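Local coordinates for protein peptide amidase (Stenotrophomonas maltophilia, PDB 1M22) that probably hydrolyses amide bonds as a peptide amidase of the amidase signature family, at residues L83-N88 with R115-A120; I214-F219 with E335-T340; L325-F330 with Q368-E373. All coordinates share one frame; numbering follows the deposited sequence.

Interaction 1. Residues L83-N88 with R115-A120; sequences LLLKDN and RRLRDA
A beta-alpha-beta unit is held together here, with Leu83 and Leu85 of strand 82-86 resting against Leu117 of helix 112-119, after which the chain returns as strand 123-128, parallel to and beside the first strand. The contact is purely aliphatic and small, burying 100 Å² in all, and all three leucines lie inside the protein. Being two apart on an extended strand, Leu83 and Leu85 project from the same face of the sheet, and Leu117 points its branched end at them from the helix, CD1 touching both and CD2 Leu83 alone. One methyl does most of the work on the strand side: CD2 of Leu83 sits 3.9 Å from Leu117 CD2 and just as far from Leu117 CD1, so it faces the fork of the branch. Leu117 CD1 also reaches Leu85, whose CD2 lies 4.1 Å away. The second pair runs past one another in opposite directions, whereas the first meets at a slant. For Leu83 the methyls get there by a less common turn, with CG lodged between the backbone N and the carbonyl carbon (chi1 57°). Leu117 instead has CG beside its backbone N, opposite the carbonyl carbon (chi1 -74°), which carries both methyls to the sheet. The backbones stay well apart, the nearest alpha carbons, Leu83 CA and Leu117 CA, being 9.3 Å from each other. At the end of the same strand the active-site Lys86 takes no part in this cluster; its NZ is hydrogen-bonded to Ser165 OG, Ser166 OG and Thr184 OG1. In the sheet, Leu83 and Leu85 share backbone hydrogen bonds with strand 123-128, Leu84 with strand 180-185, and Ile182 of the latter packs against both Leu85 and Leu117.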
loop_
_atom_site.group_PDB
_atom_site.type_symbol
_atom_site.label_atom_id
_atom_site.label_comp_id
_atom_site.label_asym_id
_atom_site.label_seq_id
_atom_site.Cartn_x
_atom_site.Cartn_y
_atom_site.Cartn_z
ATOM N N LEU A 83 -10.977 -3.749 -9.357
ATOM C CA LEU A 83 -10.038 -3.224 -8.373
ATOM C C LEU A 83 -10.016 -1.700 -8.334
ATOM O O LEU A 83 -10.566 -1.033 -9.215
ATOM C CB LEU A 83 -8.633 -3.770 -8.656
ATOM C CG LEU A 83 -7.998 -3.535 -10.031
ATOM C CD1 LEU A 83 -7.543 -2.086 -10.165
ATOM C CD2 LEU A 83 -6.809 -4.476 -10.199
ATOM N N LEU A 84 -9.388 -1.159 -7.294
ATOM C CA LEU A 84 -9.264 0.288 -7.112
ATOM C C LEU A 84 -7.792 0.689 -7.076
ATOM O O LEU A 84 -6.939 -0.097 -6.662
ATOM C CB LEU A 84 -9.958 0.716 -5.818
ATOM C CG LEU A 84 -11.491 0.689 -5.854
ATOM C CD1 LEU A 84 -12.027 0.653 -4.436
ATOM C CD2 LEU A 84 -12.020 1.909 -6.601
ATOM N N LEU A 85 -7.504 1.919 -7.495
ATOM C CA LEU A 85 -6.136 2.434 -7.548
ATOM C C LEU A 85 -5.959 3.716 -6.747
ATOM O O LEU A 85 -6.750 4.647 -6.893
ATOM C CB LEU A 85 -5.756 2.748 -8.997
ATOM C CG LEU A 85 -5.854 1.655 -10.058
ATOM C CD1 LEU A 85 -5.748 2.285 -11.436
ATOM C CD2 LEU A 85 -4.757 0.625 -9.842
ATOM N N LYS A 86 -4.920 3.776 -5.916
ATOM C CA LYS A 86 -4.632 4.984 -5.144
ATOM C C LYS A 86 -4.521 6.142 -6.146
ATOM O O LYS A 86 -3.934 5.985 -7.222
ATOM C CB LYS A 86 -3.320 4.806 -4.382
ATOM C CG LYS A 86 -2.936 5.963 -3.476
ATOM C CD LYS A 86 -1.698 5.585 -2.674
ATOM C CE LYS A 86 -1.253 6.676 -1.715
ATOM N NZ LYS A 86 -0.073 6.234 -0.917
ATOM N N ASP A 87 -5.060 7.309 -5.790
ATOM C CA ASP A 87 -5.061 8.428 -6.718
ATOM C C ASP A 87 -3.765 9.163 -7.021
ATOM O O ASP A 87 -3.784 10.338 -7.401
ATOM C CB ASP A 87 -6.158 9.432 -6.353
ATOM C CG ASP A 87 -6.530 10.330 -7.524
ATOM O OD1 ASP A 87 -6.595 9.821 -8.667
ATOM O OD2 ASP A 87 -6.764 11.534 -7.307
ATOM N N ASN A 88 -2.634 8.488 -6.838
ATOM C CA ASN A 88 -1.361 9.069 -7.248
ATOM C C ASN A 88 -0.831 8.212 -8.409
ATOM O O ASN A 88 0.251 8.461 -8.938
ATOM C CB ASN A 88 -0.339 9.155 -6.096
ATOM C CG ASN A 88 -0.048 7.823 -5.435
ATOM O OD1 ASN A 88 -0.706 6.820 -5.692
ATOM N ND2 ASN A 88 0.947 7.819 -4.554
ATOM N N ARG A 115 -1.288 -0.625 -16.989
ATOM C CA ARG A 115 -1.345 -1.271 -18.294
ATOM C C ARG A 115 -1.242 -2.780 -18.066
ATOM O O ARG A 115 -1.936 -3.564 -18.710
ATOM C CB ARG A 115 -0.201 -0.788 -19.192
ATOM C CG ARG A 115 -0.268 0.700 -19.517
ATOM C CD ARG A 115 0.476 1.046 -20.802
ATOM N NE ARG A 115 1.925 0.877 -20.703
ATOM C CZ ARG A 115 2.735 1.707 -20.053
ATOM N NH1 ARG A 115 2.245 2.773 -19.435
ATOM N NH2 ARG A 115 4.042 1.476 -20.031
ATOM N N ARG A 116 -0.387 -3.189 -17.132
ATOM C CA ARG A 116 -0.246 -4.610 -16.842
ATOM C C ARG A 116 -1.534 -5.187 -16.256
ATOM O O ARG A 116 -1.947 -6.287 -16.622
ATOM C CB ARG A 116 0.910 -4.865 -15.873
ATOM C CG ARG A 116 2.294 -4.623 -16.458
ATOM C CD ARG A 116 3.373 -5.153 -15.526
ATOM N NE ARG A 116 3.370 -6.613 -15.449
ATOM C CZ ARG A 116 3.814 -7.414 -16.412
ATOM N NH1 ARG A 116 4.301 -6.904 -17.534
ATOM N NH2 ARG A 116 3.772 -8.731 -16.254
ATOM N N LEU A 117 -2.176 -4.453 -15.352
ATOM C CA LEU A 117 -3.417 -4.931 -14.747
ATOM C C LEU A 117 -4.527 -5.051 -15.784
ATOM O O LEU A 117 -5.274 -6.027 -15.789
ATOM C CB LEU A 117 -3.857 -3.993 -13.621
ATOM C CG LEU A 117 -3.044 -4.101 -12.329
ATOM C CD1 LEU A 117 -3.395 -2.946 -11.414
ATOM C CD2 LEU A 117 -3.320 -5.435 -11.654
ATOM N N ARG A 118 -4.636 -4.064 -16.665
ATOM C CA ARG A 118 -5.672 -4.118 -17.684
ATOM C C ARG A 118 -5.402 -5.231 -18.693
ATOM O O ARG A 118 -6.336 -5.900 -19.137
ATOM C CB ARG A 118 -5.824 -2.754 -18.366
ATOM C CG ARG A 118 -6.663 -1.792 -17.523
ATOM C CD ARG A 118 -6.789 -0.403 -18.128
ATOM N NE ARG A 118 -7.965 0.284 -17.597
ATOM C CZ ARG A 118 -8.051 1.596 -17.409
ATOM N NH1 ARG A 118 -7.023 2.384 -17.701
ATOM N NH2 ARG A 118 -9.170 2.124 -16.931
ATOM N N ASP A 119 -4.137 -5.450 -19.041
ATOM C CA ASP A 119 -3.806 -6.521 -19.974
ATOM C C ASP A 119 -4.152 -7.864 -19.330
ATOM O O ASP A 119 -4.521 -8.815 -20.019
ATOM C CB ASP A 119 -2.319 -6.486 -20.346
ATOM C CG ASP A 119 -1.953 -5.269 -21.173
ATOM O OD1 ASP A 119 -2.761 -4.873 -22.038
ATOM O OD2 ASP A 119 -0.852 -4.715 -20.966
ATOM N N ALA A 120 -4.041 -7.930 -18.005
ATOM C CA ALA A 120 -4.357 -9.139 -17.249
ATOM C C ALA A 120 -5.869 -9.334 -17.112
ATOM O O ALA A 120 -6.326 -10.346 -16.573
ATOM C CB ALA A 120 -3.711 -9.077 -15.866
#

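Interaction 2. Residues I214-F219 with E335-T340; sequences IIPISF and ERYFNT
A loop packs onto a helix here: Ile214, Ile215 and Pro216, in the connection between strands 200-203 and 223-228, lie along one side of the aromatic ring of Tyr337 near the end of helix 319-340. Tyr337 is the shared partner of every close contact, and the pair of segments buries 202 Å². Ile215 comes over one face of the ring. Its CG1 stands 3.9 Å from the centroid of the Tyr337 ring and 30° off the ring normal, a CH-pi contact displaced toward the hydroxyl end, so that the same Ile215 CG1 is only 3.4 Å from Tyr337 CZ. The alpha carbon of Ile215 lies over the rim of that ring too, so main chain and side chain of one residue lean on it together. From an oblique direction Ile214 supplies its carbonyl, with O 3.6 Å from Tyr337 CD2. Pro216 takes the root of the side chain, its CD lying 3.8 Å from Tyr337 CB. What lets the loop reach along the full length of the tyrosine is the extended first torsion (chi1 170°), which carries CG opposite the backbone N and swings the ring away from the helix and against the loop. At the far end the hydroxyl is hydrogen-bonded to Asn90 OD1, which ties down the polar tip of a buried side chain and should help fix the ring in place. Within the helix Phe338 brings CD1 to the edge of the Tyr337 ring, in its plane. Further support comes from Leu334 of the same helix and Trp133 of helix 132-135, both against Ile215, while Phe106 of a loop and the ring of His341 meet Tyr337.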
loop_
_atom_site.group_PDB
_atom_site.type_symbol
_atom_site.label_atom_id
_atom_site.label_comp_id
_atom_site.label_asym_id
_atom_site.label_seq_id
_atom_site.Cartn_x
_atom_site.Cartn_y
_atom_site.Cartn_z
ATOM N N ILE A 214 3.498 7.215 -11.648
ATOM C CA ILE A 214 3.027 7.449 -10.287
ATOM C C ILE A 214 3.585 8.771 -9.763
ATOM O O ILE A 214 4.784 9.020 -9.878
ATOM C CB ILE A 214 3.478 6.318 -9.324
ATOM C CG1 ILE A 214 2.989 4.960 -9.838
ATOM C CG2 ILE A 214 2.929 6.582 -7.923
ATOM C CD1 ILE A 214 3.424 3.784 -8.979
ATOM N N ILE A 215 2.718 9.622 -9.215
ATOM C CA ILE A 215 3.166 10.894 -8.639
ATOM C C ILE A 215 4.093 10.433 -7.525
ATOM O O ILE A 215 3.684 9.722 -6.607
ATOM C CB ILE A 215 1.987 11.715 -8.090
ATOM C CG1 ILE A 215 1.066 12.096 -9.250
ATOM C CG2 ILE A 215 2.499 12.964 -7.376
ATOM C CD1 ILE A 215 -0.144 12.915 -8.851
ATOM N N PRO A 216 5.360 10.848 -7.580
ATOM C CA PRO A 216 6.339 10.431 -6.580
ATOM C C PRO A 216 6.616 11.250 -5.339
ATOM O O PRO A 216 6.066 12.327 -5.112
ATOM C CB PRO A 216 7.601 10.336 -7.413
ATOM C CG PRO A 216 7.487 11.616 -8.231
ATOM C CD PRO A 216 6.011 11.626 -8.652
ATOM N N ILE A 217 7.490 10.665 -4.531
ATOM C CA ILE A 217 8.051 11.316 -3.363
ATOM C C ILE A 217 9.534 10.979 -3.495
ATOM O O ILE A 217 10.348 11.856 -3.751
ATOM C CB ILE A 217 7.560 10.788 -1.996
ATOM C CG1 ILE A 217 6.098 11.176 -1.761
ATOM C CG2 ILE A 217 8.418 11.413 -0.887
ATOM C CD1 ILE A 217 5.551 10.713 -0.421
ATOM N N SER A 218 9.869 9.694 -3.400
ATOM C CA SER A 218 11.260 9.242 -3.450
ATOM C C SER A 218 11.571 8.086 -4.409
ATOM O O SER A 218 11.001 7.001 -4.289
ATOM C CB SER A 218 11.669 8.834 -2.034
ATOM O OG SER A 218 12.870 8.091 -2.011
ATOM N N PHE A 219 12.489 8.288 -5.346
ATOM C CA PHE A 219 12.821 7.183 -6.233
ATOM C C PHE A 219 13.596 6.113 -5.465
ATOM O O PHE A 219 13.632 4.953 -5.869
ATOM C CB PHE A 219 13.603 7.664 -7.465
ATOM C CG PHE A 219 14.823 8.473 -7.151
ATOM C CD1 PHE A 219 15.962 7.876 -6.628
ATOM C CD2 PHE A 219 14.839 9.837 -7.409
ATOM C CE1 PHE A 219 17.107 8.633 -6.368
ATOM C CE2 PHE A 219 15.977 10.601 -7.153
ATOM C CZ PHE A 219 17.110 9.998 -6.632
ATOM N N GLU A 335 8.959 17.376 -10.129
ATOM C CA GLU A 335 9.107 18.231 -11.295
ATOM C C GLU A 335 9.332 17.392 -12.554
ATOM O O GLU A 335 8.838 17.741 -13.625
ATOM C CB GLU A 335 10.229 19.251 -11.064
ATOM C CG GLU A 335 9.985 20.089 -9.803
ATOM C CD GLU A 335 10.777 21.384 -9.753
ATOM O OE1 GLU A 335 11.956 21.387 -10.161
ATOM O OE2 GLU A 335 10.216 22.397 -9.285
ATOM N N ARG A 336 10.046 16.276 -12.431
ATOM C CA ARG A 336 10.260 15.408 -13.589
ATOM C C ARG A 336 8.907 14.830 -14.013
ATOM O O ARG A 336 8.595 14.763 -15.202
ATOM C CB ARG A 336 11.229 14.267 -13.252
ATOM C CG ARG A 336 11.455 13.286 -14.408
ATOM C CD ARG A 336 12.621 12.341 -14.130
ATOM N NE ARG A 336 12.349 11.406 -13.039
ATOM C CZ ARG A 336 11.557 10.343 -13.140
ATOM N NH1 ARG A 336 10.951 10.069 -14.286
ATOM N NH2 ARG A 336 11.369 9.551 -12.094
ATOM N N TYR A 337 8.104 14.416 -13.036
ATOM C CA TYR A 337 6.786 13.861 -13.323
ATOM C C TYR A 337 5.897 14.894 -14.015
ATOM O O TYR A 337 5.235 14.584 -15.008
ATOM C CB TYR A 337 6.128 13.361 -12.025
ATOM C CG TYR A 337 4.668 12.983 -12.172
ATOM C CD1 TYR A 337 3.680 13.963 -12.205
ATOM C CD2 TYR A 337 4.279 11.651 -12.315
ATOM C CE1 TYR A 337 2.344 13.636 -12.381
ATOM C CE2 TYR A 337 2.939 11.311 -12.494
ATOM C CZ TYR A 337 1.978 12.312 -12.527
ATOM O OH TYR A 337 0.650 12.014 -12.718
ATOM N N PHE A 338 5.879 16.122 -13.495
ATOM C CA PHE A 338 5.060 17.174 -14.093
ATOM C C PHE A 338 5.434 17.394 -15.557
ATOM O O PHE A 338 4.566 17.599 -16.406
ATOM C CB PHE A 338 5.226 18.508 -13.351
ATOM C CG PHE A 338 4.529 18.578 -12.013
ATOM C CD1 PHE A 338 3.434 17.769 -11.720
ATOM C CD2 PHE A 338 4.945 19.509 -11.063
ATOM C CE1 PHE A 338 2.764 17.894 -10.501
ATOM C CE2 PHE A 338 4.282 19.639 -9.845
ATOM C CZ PHE A 338 3.192 18.833 -9.564
ATOM N N ASN A 339 6.730 17.364 -15.846
ATOM C CA ASN A 339 7.218 17.571 -17.205
ATOM C C ASN A 339 6.906 16.391 -18.116
ATOM O O ASN A 339 6.419 16.570 -19.230
ATOM C CB ASN A 339 8.729 17.824 -17.184
ATOM C CG ASN A 339 9.331 17.892 -18.575
ATOM O OD1 ASN A 339 9.572 16.866 -19.214
ATOM N ND2 ASN A 339 9.569 19.106 -19.054
ATOM N N THR A 340 7.188 15.187 -17.631
ATOM C CA THR A 340 6.958 13.965 -18.395
ATOM C C THR A 340 5.506 13.787 -18.834
ATOM O O THR A 340 5.237 13.382 -19.965
ATOM C CB THR A 340 7.377 12.720 -17.577
ATOM O OG1 THR A 340 8.776 12.796 -17.274
ATOM C CG2 THR A 340 7.097 11.441 -18.356
#

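Interaction 3. Residues L325-F330 with Q368-E373; sequences LLLYEF and QELLVE
CG lies opposite the backbone N in both Phe330 (chi1 176°) and Glu373 (chi1 177°), which sends the Phe330 ring from helix 319-340 toward Leu371 and the extended Glu373 chain from helix 369-375 along Leu327. These are two alpha helices packed across one another: the short axes come within 9.8 Å and cross at -74°, so contact is confined to a patch of 224 Å² rather than running along a groove. Leu327 and Phe330, three residues apart, present neighbouring side chains on one side of the longer helix. Leu327 is the most covered residue of the contact. Its CD1 lies 3.4 Å from Glu373 CD and its CD2 is 3.8 Å from Glu373 CG, so CD2 rests on the aliphatic stem, while CD1 also lies against the carboxylate carbon. The carboxylate is held by a salt bridge from its OE1 to Arg323 NH2, one turn earlier on Leu327's helix. The glutamate therefore joins the two helices twice, by its aliphatic stem and by its charge. Leu327 CD2 also comes to 3.9 Å from the main-chain O of Leu370, while the methyl groups of these two leucines only just touch. Deeper in, Phe330 and Leu371 form an aromatic-aliphatic pair, which is extended by Phe136, whose ring meets that of Phe330, and by Leu351 of helix 348-357 against Leu371. Gln368, at the N-cap position of helix 369-375, is hydrogen-bonded through its side chain to Asn355 and the carbonyl of Ile352, probably steadying the start of that helix. The Leu371 methyl CD2 slants onto the outer end of the Phe330 ring, 3.5 Å from CE2 and 3.6 Å from CZ.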
loop_
_atom_site.group_PDB
_atom_site.type_symbol
_atom_site.label_atom_id
_atom_site.label_comp_id
_atom_site.label_asym_id
_atom_site.label_seq_id
_atom_site.Cartn_x
_atom_site.Cartn_y
_atom_site.Cartn_z
ATOM N N LEU A 325 16.994 12.936 2.257
ATOM C CA LEU A 325 16.858 12.367 0.923
ATOM C C LEU A 325 15.448 12.534 0.353
ATOM O O LEU A 325 15.288 12.751 -0.845
ATOM C CB LEU A 325 17.290 10.891 0.920
ATOM C CG LEU A 325 16.383 9.804 1.493
ATOM C CD1 LEU A 325 15.413 9.325 0.418
ATOM C CD2 LEU A 325 17.238 8.641 1.969
ATOM N N LEU A 326 14.432 12.453 1.206
ATOM C CA LEU A 326 13.058 12.613 0.739
ATOM C C LEU A 326 12.800 14.020 0.198
ATOM O O LEU A 326 12.142 14.181 -0.826
ATOM C CB LEU A 326 12.062 12.301 1.861
ATOM C CG LEU A 326 12.015 10.855 2.361
ATOM C CD1 LEU A 326 10.960 10.726 3.449
ATOM C CD2 LEU A 326 11.701 9.919 1.208
ATOM N N LEU A 327 13.316 15.035 0.885
ATOM C CA LEU A 327 13.125 16.411 0.442
ATOM C C LEU A 327 13.752 16.637 -0.931
ATOM O O LEU A 327 13.120 17.195 -1.824
ATOM C CB LEU A 327 13.726 17.384 1.461
ATOM C CG LEU A 327 13.000 17.487 2.805
ATOM C CD1 LEU A 327 13.866 18.237 3.805
ATOM C CD2 LEU A 327 11.664 18.191 2.615
ATOM N N TYR A 328 14.993 16.192 -1.100
ATOM C CA TYR A 328 15.680 16.360 -2.373
ATOM C C TYR A 328 15.023 15.576 -3.501
ATOM O O TYR A 328 14.804 16.100 -4.593
ATOM C CB TYR A 328 17.143 15.917 -2.264
ATOM C CG TYR A 328 18.070 16.934 -1.638
ATOM C CD1 TYR A 328 18.070 17.157 -0.264
ATOM C CD2 TYR A 328 18.965 17.660 -2.425
ATOM C CE1 TYR A 328 18.945 18.077 0.319
ATOM C CE2 TYR A 328 19.842 18.582 -1.855
ATOM C CZ TYR A 328 19.826 18.783 -0.485
ATOM O OH TYR A 328 20.699 19.682 0.087
ATOM N N GLU A 329 14.706 14.314 -3.238
ATOM C CA GLU A 329 14.104 13.482 -4.264
ATOM C C GLU A 329 12.683 13.901 -4.613
ATOM O O GLU A 329 12.251 13.734 -5.752
ATOM C CB GLU A 329 14.167 12.011 -3.838
ATOM C CG GLU A 329 15.605 11.505 -3.738
ATOM C CD GLU A 329 15.715 10.022 -3.450
ATOM O OE1 GLU A 329 14.674 9.325 -3.454
ATOM O OE2 GLU A 329 16.851 9.549 -3.226
ATOM N N PHE A 330 11.956 14.458 -3.649
ATOM C CA PHE A 330 10.591 14.900 -3.913
ATOM C C PHE A 330 10.586 16.041 -4.930
ATOM O O PHE A 330 9.821 16.018 -5.890
ATOM C CB PHE A 330 9.906 15.356 -2.619
ATOM C CG PHE A 330 8.526 15.924 -2.828
ATOM C CD1 PHE A 330 7.474 15.114 -3.252
ATOM C CD2 PHE A 330 8.283 17.277 -2.615
ATOM C CE1 PHE A 330 6.201 15.646 -3.463
ATOM C CE2 PHE A 330 7.017 17.821 -2.822
ATOM C CZ PHE A 330 5.973 17.005 -3.247
ATOM N N GLN A 368 1.860 23.668 4.339
ATOM C CA GLN A 368 2.593 23.009 3.263
ATOM C C GLN A 368 4.097 23.168 3.471
ATOM O O GLN A 368 4.854 23.390 2.521
ATOM C CB GLN A 368 2.169 23.581 1.903
ATOM C CG GLN A 368 2.455 25.068 1.705
ATOM C CD GLN A 368 1.986 25.569 0.351
ATOM O OE1 GLN A 368 1.841 24.794 -0.593
ATOM N NE2 GLN A 368 1.762 26.876 0.242
ATOM N N GLU A 369 4.520 23.023 4.723
ATOM C CA GLU A 369 5.921 23.160 5.104
ATOM C C GLU A 369 6.892 22.225 4.392
ATOM O O GLU A 369 8.031 22.604 4.121
ATOM C CB GLU A 369 6.074 22.985 6.619
ATOM C CG GLU A 369 5.278 23.997 7.438
ATOM C CD GLU A 369 3.919 23.480 7.886
ATOM O OE1 GLU A 369 3.348 22.593 7.219
ATOM O OE2 GLU A 369 3.407 23.977 8.911
ATOM N N LEU A 370 6.462 21.002 4.095
ATOM C CA LEU A 370 7.344 20.063 3.412
ATOM C C LEU A 370 7.563 20.483 1.961
ATOM O O LEU A 370 8.661 20.328 1.429
ATOM C CB LEU A 370 6.785 18.637 3.494
ATOM C CG LEU A 370 6.784 18.056 4.914
ATOM C CD1 LEU A 370 6.136 16.679 4.897
ATOM C CD2 LEU A 370 8.210 17.967 5.447
ATOM N N LEU A 371 6.523 21.018 1.325
ATOM C CA LEU A 371 6.660 21.486 -0.052
ATOM C C LEU A 371 7.657 22.640 -0.067
ATOM O O LEU A 371 8.539 22.704 -0.920
ATOM C CB LEU A 371 5.324 21.989 -0.604
ATOM C CG LEU A 371 4.136 21.027 -0.661
ATOM C CD1 LEU A 371 3.009 21.679 -1.445
ATOM C CD2 LEU A 371 4.547 19.717 -1.329
ATOM N N VAL A 372 7.504 23.549 0.893
ATOM C CA VAL A 372 8.375 24.710 1.004
ATOM C C VAL A 372 9.823 24.305 1.257
ATOM O O VAL A 372 10.735 24.830 0.623
ATOM C CB VAL A 372 7.882 25.647 2.132
ATOM C CG1 VAL A 372 8.896 26.761 2.383
ATOM C CG2 VAL A 372 6.531 26.245 1.744
ATOM N N GLU A 373 10.043 23.371 2.175
ATOM C CA GLU A 373 11.404 22.940 2.457
ATOM C C GLU A 373 12.012 22.212 1.261
ATOM O O GLU A 373 13.178 22.415 0.929
ATOM C CB GLU A 373 11.450 22.044 3.697
ATOM C CG GLU A 373 12.845 21.516 3.997
ATOM C CD GLU A 373 13.026 21.081 5.439
ATOM O OE1 GLU A 373 12.073 20.524 6.023
ATOM O OE2 GLU A 373 14.134 21.283 5.982
#

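In the fold
Interactions 2 and 3 share helix 319-340 and have centres about 13 Å apart. Loop 214-219 also reaches an earlier turn of that helix: Ser218 OG lies 2.6 Å from Glu329 OE1, a probable hydrogen bond, and Pro216 O is 3.6 Å from Phe330 CD1. The loop also meets interaction 1, where Asn88 O is 2.7 Å from Ile215 N, so the chain just beyond active-site Lys86 is pinned to it. Interactions 1 and 3 do not touch, their nearest atoms being about 9 Å apart. Around the catalytic residues, the Ile214 side chain is about 7 Å from that of Lys86, and the Leu370 side chain is about 11 Å from that of Ser189.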